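Local coordinates for ATP-dependent 6-phosphofructokinase subunit beta (Saccharomyces cerevisiae, PDB 3O8O), which catalyses, as part of a heterooctamer of alpha and beta subunits, the ATP-dependent phosphorylation of fructose 6-phosphate to fructose 1,6-bisphosphate, the first committing step of glycolysis, at residues Y533-T539 against L666-D671; G406-A411 against D671-A675. One frame throughout, in Å; residues are numbered along the deposited sequence.

Contact 1. Residues Y533-T539 against L666-D671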
ATOM      1  N   TYR B 533      -8.798  31.287  11.040  1.00 54.31           N
ATOM      2  CA  TYR B 533      -7.390  31.083  11.294  1.00 53.60           C
ATOM      3  C   TYR B 533      -7.107  30.290  12.527  1.00 53.82           C
ATOM      4  O   TYR B 533      -7.157  30.848  13.609  1.00 55.05           O
ATOM      5  CB  TYR B 533      -6.658  32.402  11.451  1.00 44.85           C
ATOM      6  CG  TYR B 533      -5.180  32.190  11.650  1.00 44.57           C
ATOM      7  CD1 TYR B 533      -4.345  31.988  10.564  1.00 44.38           C
ATOM      8  CD2 TYR B 533      -4.635  32.105  12.923  1.00 44.94           C
ATOM      9  CE1 TYR B 533      -3.014  31.696  10.727  1.00 44.74           C
ATOM     10  CE2 TYR B 533      -3.297  31.818  13.111  1.00 45.46           C
ATOM     11  CZ  TYR B 533      -2.483  31.610  11.999  1.00 45.24           C
ATOM     12  OH  TYR B 533      -1.135  31.316  12.142  1.00 44.72           O
ATOM     13  N   SER B 534      -6.802  29.009  12.392  1.00 54.49           N
ATOM     14  CA  SER B 534      -6.467  28.239  13.572  1.00 53.64           C
ATOM     15  C   SER B 534      -4.994  28.559  13.925  1.00 52.67           C
ATOM     16  O   SER B 534      -4.258  29.092  13.098  1.00 51.08           O
ATOM     17  CB  SER B 534      -6.661  26.751  13.305  1.00 60.45           C
ATOM     18  OG  SER B 534      -5.778  26.305  12.306  1.00 61.65           O
ATOM     19  N   LEU B 535      -4.571  28.282  15.155  1.00 54.84           N
ATOM     20  CA  LEU B 535      -3.193  28.562  15.531  1.00 54.15           C
ATOM     21  C   LEU B 535      -2.278  27.503  14.915  1.00 53.15           C
ATOM     22  O   LEU B 535      -2.646  26.323  14.803  1.00 53.06           O
ATOM     23  CB  LEU B 535      -3.034  28.558  17.063  1.00 56.79           C
ATOM     24  CG  LEU B 535      -3.549  29.729  17.899  1.00 55.95           C
ATOM     25  CD1 LEU B 535      -3.147  29.524  19.346  1.00 56.26           C
ATOM     26  CD2 LEU B 535      -2.965  31.018  17.396  1.00 54.57           C
ATOM     27  N   GLY B 536      -1.086  27.933  14.519  1.00 54.98           N
ATOM     28  CA  GLY B 536      -0.123  27.021  13.923  1.00 53.36           C
ATOM     29  C   GLY B 536      -0.084  27.127  12.409  1.00 51.53           C
ATOM     30  O   GLY B 536       0.940  26.916  11.760  1.00 51.06           O
ATOM     31  N   SER B 537      -1.227  27.480  11.853  1.00 56.34           N
ATOM     32  CA  SER B 537      -1.385  27.611  10.427  1.00 55.10           C
ATOM     33  C   SER B 537      -0.240  28.342   9.699  1.00 54.81           C
ATOM     34  O   SER B 537       0.402  27.781   8.814  1.00 54.42           O
ATOM     35  CB  SER B 537      -2.713  28.301  10.161  1.00 58.21           C
ATOM     36  OG  SER B 537      -2.895  28.481   8.786  1.00 60.98           O
ATOM     37  N   ASP B 538       0.015  29.589  10.065  1.00 28.22           N
ATOM     38  CA  ASP B 538       1.059  30.361   9.411  1.00 27.55           C
ATOM     39  C   ASP B 538       2.428  29.692   9.564  1.00 28.61           C
ATOM     40  O   ASP B 538       3.304  29.815   8.711  1.00 27.56           O
ATOM     41  CB  ASP B 538       1.091  31.811   9.980  1.00 38.90           C
ATOM     42  CG  ASP B 538       2.213  32.679   9.367  1.00 37.37           C
ATOM     43  OD1 ASP B 538       2.085  33.110   8.194  1.00 36.46           O
ATOM     44  OD2 ASP B 538       3.227  32.923  10.065  1.00 35.19           O
ATOM     45  N   THR B 539       2.627  28.979  10.656  1.00 42.70           N
ATOM     46  CA  THR B 539       3.919  28.357  10.851  1.00 45.07           C
ATOM     47  C   THR B 539       4.062  27.224   9.855  1.00 45.38           C
ATOM     48  O   THR B 539       5.127  27.038   9.260  1.00 44.63           O
ATOM     49  CB  THR B 539       4.061  27.849  12.289  1.00 44.86           C
ATOM     50  OG1 THR B 539       4.231  28.970  13.156  1.00 46.31           O
ATOM     51  CG2 THR B 539       5.254  26.961  12.435  1.00 45.05           C
ATOM     52  N   LEU B 666      10.278  26.503  15.173  1.00 44.62           N
ATOM     53  CA  LEU B 666       9.927  27.633  16.031  1.00 41.22           C
ATOM     54  C   LEU B 666       8.727  28.332  15.452  1.00 41.56           C
ATOM     55  O   LEU B 666       8.754  28.760  14.308  1.00 42.39           O
ATOM     56  CB  LEU B 666      11.092  28.607  16.092  1.00 31.77           C
ATOM     57  CG  LEU B 666      12.341  27.960  16.714  1.00 30.40           C
ATOM     58  CD1 LEU B 666      13.519  28.914  16.695  1.00 28.33           C
ATOM     59  CD2 LEU B 666      11.992  27.451  18.162  1.00 29.85           C
ATOM     60  N   PRO B 667       7.645  28.453  16.231  1.00 60.21           N
ATOM     61  CA  PRO B 667       6.453  29.126  15.709  1.00 59.08           C
ATOM     62  C   PRO B 667       6.806  30.502  15.137  1.00 58.56           C
ATOM     63  O   PRO B 667       7.779  31.114  15.544  1.00 59.29           O
ATOM     64  CB  PRO B 667       5.542  29.190  16.928  1.00 67.77           C
ATOM     65  CG  PRO B 667       6.521  29.205  18.091  1.00 68.78           C
ATOM     66  CD  PRO B 667       7.510  28.166  17.668  1.00 68.16           C
ATOM     67  N   SER B 668       6.019  30.981  14.188  1.00 49.81           N
ATOM     68  CA  SER B 668       6.259  32.270  13.540  1.00 51.22           C
ATOM     69  C   SER B 668       5.723  33.460  14.318  1.00 50.81           C
ATOM     70  O   SER B 668       4.776  33.324  15.097  1.00 50.90           O
ATOM     71  CB  SER B 668       5.588  32.280  12.168  1.00 81.24           C
ATOM     72  OG  SER B 668       4.177  32.360  12.304  1.00 81.24           O
ATOM     73  N   PRO B 669       6.315  34.649  14.111  1.00 44.18           N
ATOM     74  CA  PRO B 669       5.864  35.859  14.799  1.00 44.60           C
ATOM     75  C   PRO B 669       4.346  35.986  14.711  1.00 44.86           C
ATOM     76  O   PRO B 669       3.687  36.316  15.701  1.00 45.53           O
ATOM     77  CB  PRO B 669       6.576  36.964  14.047  1.00 42.02           C
ATOM     78  CG  PRO B 669       7.899  36.337  13.750  1.00 42.01           C
ATOM     79  CD  PRO B 669       7.518  34.925  13.314  1.00 42.36           C
ATOM     80  N   ILE B 670       3.774  35.736  13.538  1.00 38.92           N
ATOM     81  CA  ILE B 670       2.319  35.791  13.451  1.00 40.36           C
ATOM     82  C   ILE B 670       1.681  34.783  14.439  1.00 42.72           C
ATOM     83  O   ILE B 670       0.902  35.154  15.296  1.00 43.63           O
ATOM     84  CB  ILE B 670       1.809  35.470  12.025  1.00 30.89           C
ATOM     85  CG1 ILE B 670       2.115  36.635  11.082  1.00 30.89           C
ATOM     86  CG2 ILE B 670       0.300  35.109  12.073  1.00 30.89           C
ATOM     87  CD1 ILE B 670       1.560  36.467   9.670  1.00 57.00           C
ATOM     88  N   ASP B 671       2.010  33.509  14.312  1.00 59.15           N
ATOM     89  CA  ASP B 671       1.438  32.510  15.191  1.00 62.31           C
ATOM     90  C   ASP B 671       1.618  32.832  16.657  1.00 64.68           C
ATOM     91  O   ASP B 671       0.714  32.573  17.456  1.00 65.33           O
ATOM     92  CB  ASP B 671       2.049  31.154  14.894  1.00 78.21           C
ATOM     93  CG  ASP B 671       1.131  30.291  14.120  1.00 77.81           C
ATOM     94  OD1 ASP B 671       1.597  29.290  13.545  1.00 77.54           O
ATOM     95  OD2 ASP B 671      -0.068  30.620  14.100  1.00 76.66           O
TER
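Start at Leu666, whose side chain turns away from 533-539; its carbonyl O lies 4.4 Å from Thr539 CG2, the edge of the interface. Pro667 comes closer, its CA 3.4 Å from Thr539 OG1, and the chain then offers the first hydrogen bond: Ser668 N donates to Thr539 OG1 at 2.9 Å. Ser668 is the N-cap of helix 669-688. Its OG accepts from Asp671 N (3.2 Å) and donates to Asp538 OD2, a very short 2.5 Å in the model, so one hydroxyl closes its own helix turn and ties it to the first turn of helix 537-558. Gly536 is likewise an N-cap, of helix 537-558, so two helix starts meet here, in the C-terminal half of this two-domain phosphofructokinase, the half that binds the activator fructose 2,6-bisphosphate; a bound molecule lies about 9 Å from Gly536, nearest atom to nearest atom. Pro669 points away and packs on Leu171 and Cys175 of helix 167-187, in the N-terminal half. Ile670 faces Asp538, its CB 3.5 Å from Asp538 OD2, while its CG2 reaches 4.5 Å from Tyr533 CZ. Asp671 ends the walk, its carboxylate set over the first turn of helix 537-558. OD2 of Asp671 accepts from Gly536 N at 2.9 Å and, at the ring edge, from Tyr533 OH at a very short 2.3 Å; the same phenol oxygen accepts from Asp538 N at 2.9 Å. Asp671 OD1, less surely placed, takes Thr539 OG1 at 2.7 Å and Thr539 N at 3.1 Å.

Contact 2. Residues G406-A411 against D671-A675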
ATOM      1  N   GLY B 406       2.258  25.214  15.895  1.00 66.75           N
ATOM      2  CA  GLY B 406       2.971  26.422  16.295  1.00 68.81           C
ATOM      3  C   GLY B 406       2.120  27.474  16.978  1.00 70.53           C
ATOM      4  O   GLY B 406       1.117  27.918  16.421  1.00 70.42           O
ATOM      5  N   GLY B 407       2.520  27.862  18.189  1.00 80.93           N
ATOM      6  CA  GLY B 407       1.780  28.869  18.931  1.00 81.24           C
ATOM      7  C   GLY B 407       0.976  28.350  20.109  1.00 80.68           C
ATOM      8  O   GLY B 407       0.478  29.127  20.919  1.00 80.18           O
ATOM      9  N   ILE B 408       0.828  27.038  20.208  1.00 72.42           N
ATOM     10  CA  ILE B 408       0.077  26.489  21.310  1.00 72.38           C
ATOM     11  C   ILE B 408       0.795  26.802  22.612  1.00 72.82           C
ATOM     12  O   ILE B 408       0.158  27.133  23.597  1.00 73.28           O
ATOM     13  CB  ILE B 408      -0.125  24.976  21.158  1.00 65.08           C
ATOM     14  CG1 ILE B 408      -1.177  24.720  20.076  1.00 65.08           C
ATOM     15  CG2 ILE B 408      -0.555  24.363  22.484  1.00 65.08           C
ATOM     16  CD1 ILE B 408      -1.525  23.249  19.878  1.00 66.76           C
ATOM     17  N   ASN B 409       2.116  26.710  22.638  1.00 55.16           N
ATOM     18  CA  ASN B 409       2.809  27.024  23.871  1.00 55.17           C
ATOM     19  C   ASN B 409       2.659  28.514  24.146  1.00 55.83           C
ATOM     20  O   ASN B 409       2.620  28.952  25.296  1.00 55.71           O
ATOM     21  CB  ASN B 409       4.288  26.655  23.782  1.00 53.19           C
ATOM     22  CG  ASN B 409       4.528  25.146  23.903  1.00 52.65           C
ATOM     23  OD1 ASN B 409       3.712  24.414  24.475  1.00 50.79           O
ATOM     24  ND2 ASN B 409       5.665  24.685  23.387  1.00 52.90           N
ATOM     25  N   SER B 410       2.569  29.303  23.087  1.00 77.91           N
ATOM     26  CA  SER B 410       2.407  30.730  23.263  1.00 78.66           C
ATOM     27  C   SER B 410       1.069  30.934  23.938  1.00 78.95           C
ATOM     28  O   SER B 410       0.975  31.626  24.934  1.00 79.67           O
ATOM     29  CB  SER B 410       2.421  31.441  21.916  1.00 81.28           C
ATOM     30  OG  SER B 410       3.558  31.071  21.156  1.00 81.28           O
ATOM     31  N   ALA B 411       0.029  30.314  23.396  1.00 62.57           N
ATOM     32  CA  ALA B 411      -1.300  30.454  23.971  1.00 62.60           C
ATOM     33  C   ALA B 411      -1.217  30.163  25.454  1.00 63.14           C
ATOM     34  O   ALA B 411      -1.599  30.994  26.263  1.00 64.52           O
ATOM     35  CB  ALA B 411      -2.277  29.508  23.299  1.00 38.03           C
ATOM     36  N   ASP B 671       2.010  33.509  14.312  1.00 59.15           N
ATOM     37  CA  ASP B 671       1.438  32.510  15.191  1.00 62.31           C
ATOM     38  C   ASP B 671       1.618  32.832  16.657  1.00 64.68           C
ATOM     39  O   ASP B 671       0.714  32.573  17.456  1.00 65.33           O
ATOM     40  CB  ASP B 671       2.049  31.154  14.894  1.00 78.21           C
ATOM     41  CG  ASP B 671       1.131  30.291  14.120  1.00 77.81           C
ATOM     42  OD1 ASP B 671       1.597  29.290  13.545  1.00 77.54           O
ATOM     43  OD2 ASP B 671      -0.068  30.620  14.100  1.00 76.66           O
ATOM     44  N   ARG B 672       2.780  33.381  17.017  1.00 60.76           N
ATOM     45  CA  ARG B 672       3.038  33.717  18.413  1.00 62.22           C
ATOM     46  C   ARG B 672       2.139  34.852  18.887  1.00 64.09           C
ATOM     47  O   ARG B 672       1.283  34.656  19.758  1.00 64.99           O
ATOM     48  CB  ARG B 672       4.508  34.079  18.624  1.00 60.62           C
ATOM     49  CG  ARG B 672       5.290  32.931  19.244  1.00 60.33           C
ATOM     50  CD  ARG B 672       6.771  33.204  19.316  1.00 59.58           C
ATOM     51  NE  ARG B 672       7.366  33.246  17.992  1.00 58.97           N
ATOM     52  CZ  ARG B 672       8.606  33.651  17.726  1.00 59.11           C
ATOM     53  NH1 ARG B 672       9.432  34.071  18.676  1.00 58.70           N
ATOM     54  NH2 ARG B 672       9.035  33.628  16.488  1.00 59.14           N
ATOM     55  N   THR B 673       2.307  36.034  18.302  1.00 56.31           N
ATOM     56  CA  THR B 673       1.488  37.169  18.685  1.00 57.46           C
ATOM     57  C   THR B 673      -0.003  36.867  18.624  1.00 58.40           C
ATOM     58  O   THR B 673      -0.737  37.244  19.522  1.00 59.46           O
ATOM     59  CB  THR B 673       1.781  38.391  17.809  1.00 62.85           C
ATOM     60  OG1 THR B 673       1.311  38.174  16.471  1.00 62.71           O
ATOM     61  CG2 THR B 673       3.273  38.654  17.793  1.00 63.30           C
ATOM     62  N   ARG B 674      -0.455  36.182  17.580  1.00 60.97           N
ATOM     63  CA  ARG B 674      -1.874  35.868  17.451  1.00 62.07           C
ATOM     64  C   ARG B 674      -2.311  34.909  18.550  1.00 62.03           C
ATOM     65  O   ARG B 674      -3.479  34.890  18.955  1.00 60.96           O
ATOM     66  CB  ARG B 674      -2.168  35.262  16.071  1.00 81.28           C
ATOM     67  N   ALA B 675      -1.373  34.109  19.041  1.00 66.67           N
ATOM     68  CA  ALA B 675      -1.719  33.166  20.085  1.00 67.58           C
ATOM     69  C   ALA B 675      -2.028  33.939  21.343  1.00 67.30           C
ATOM     70  O   ALA B 675      -3.083  33.740  21.946  1.00 67.06           O
ATOM     71  CB  ALA B 675      -0.586  32.197  20.325  1.00 81.28           C
TER
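Two helices meet near their first turns here, and small residues let their backbones come close: Gly407 CA is 5.0 Å from Arg672 CA, and Ala411 CA is 4.8 Å from Ala675 CA. Van der Waals packing centres on the methyl group of Ala675. Its CB sits 3.3 Å from Gly407 O, 3.5 Å from Ser410 CB and 3.7 Å from Ala411 N, and the two alanine methyls, Ala411 CB and Ala675 CB, are 4.4 Å apart. Leu535 also touches both alanines.

Backbone shape accounts for Gly407. This residue, the N-cap of helix 408-422, has a positive phi of 107°, and a CB there would press on the preceding carbonyl and come tight against Asp671 O; as it is, Gly407 CA passes 4.1 Å from that oxygen. Its own O accepts from Ala411 N at 2.8 Å, closing the first helical turn beside the methyl of Ala675.

No polar group finds a hydrogen-bonding partner across the contact. Ser410 OG lies on the aliphatic part of Arg672, 3.2 Å from Arg672 CG, and its hydrogen bond goes to Gln454 O. Gly406 O and Asp671 OD1 approach to 3.2 Å, but both are acceptors; the carboxylate is held by Tyr533, Gly536 and Thr539.

Both segments belong to the C-terminal PFK domain, where helix 408-422 follows strand 395-401 and packs against Val491 of strand 487-492. With no hydrogen bond between 406-411 and 671-675, their union rests on close van der Waals fit, while the polar side chains of Ser410 and Asp671 spend their bonding on other partners.

Overall arrangement
Contacts 1 and 2 lie with centres about 6 Å apart in the C-terminal PFK domain and share both helix 669-688 and Asp671. Along the chain 406-411 comes first, then 533-539, and finally 666-675, so contact 2 closes the longer loop and contact 1 a shorter one within it. Their segments also touch directly: Leu535 CD2 is 3.7 Å from Ala675 CA, and Pro667 CB is 3.5 Å from Gly407 N. The start of helix 669-688 thus joins helix 537-558 through hydrogen bonds and helix 408-422 through close packing. Gly406 also lies about 10 Å, by nearest atoms, from a bound fructose 2,6-bisphosphate, placing this three-helix junction near the activator site.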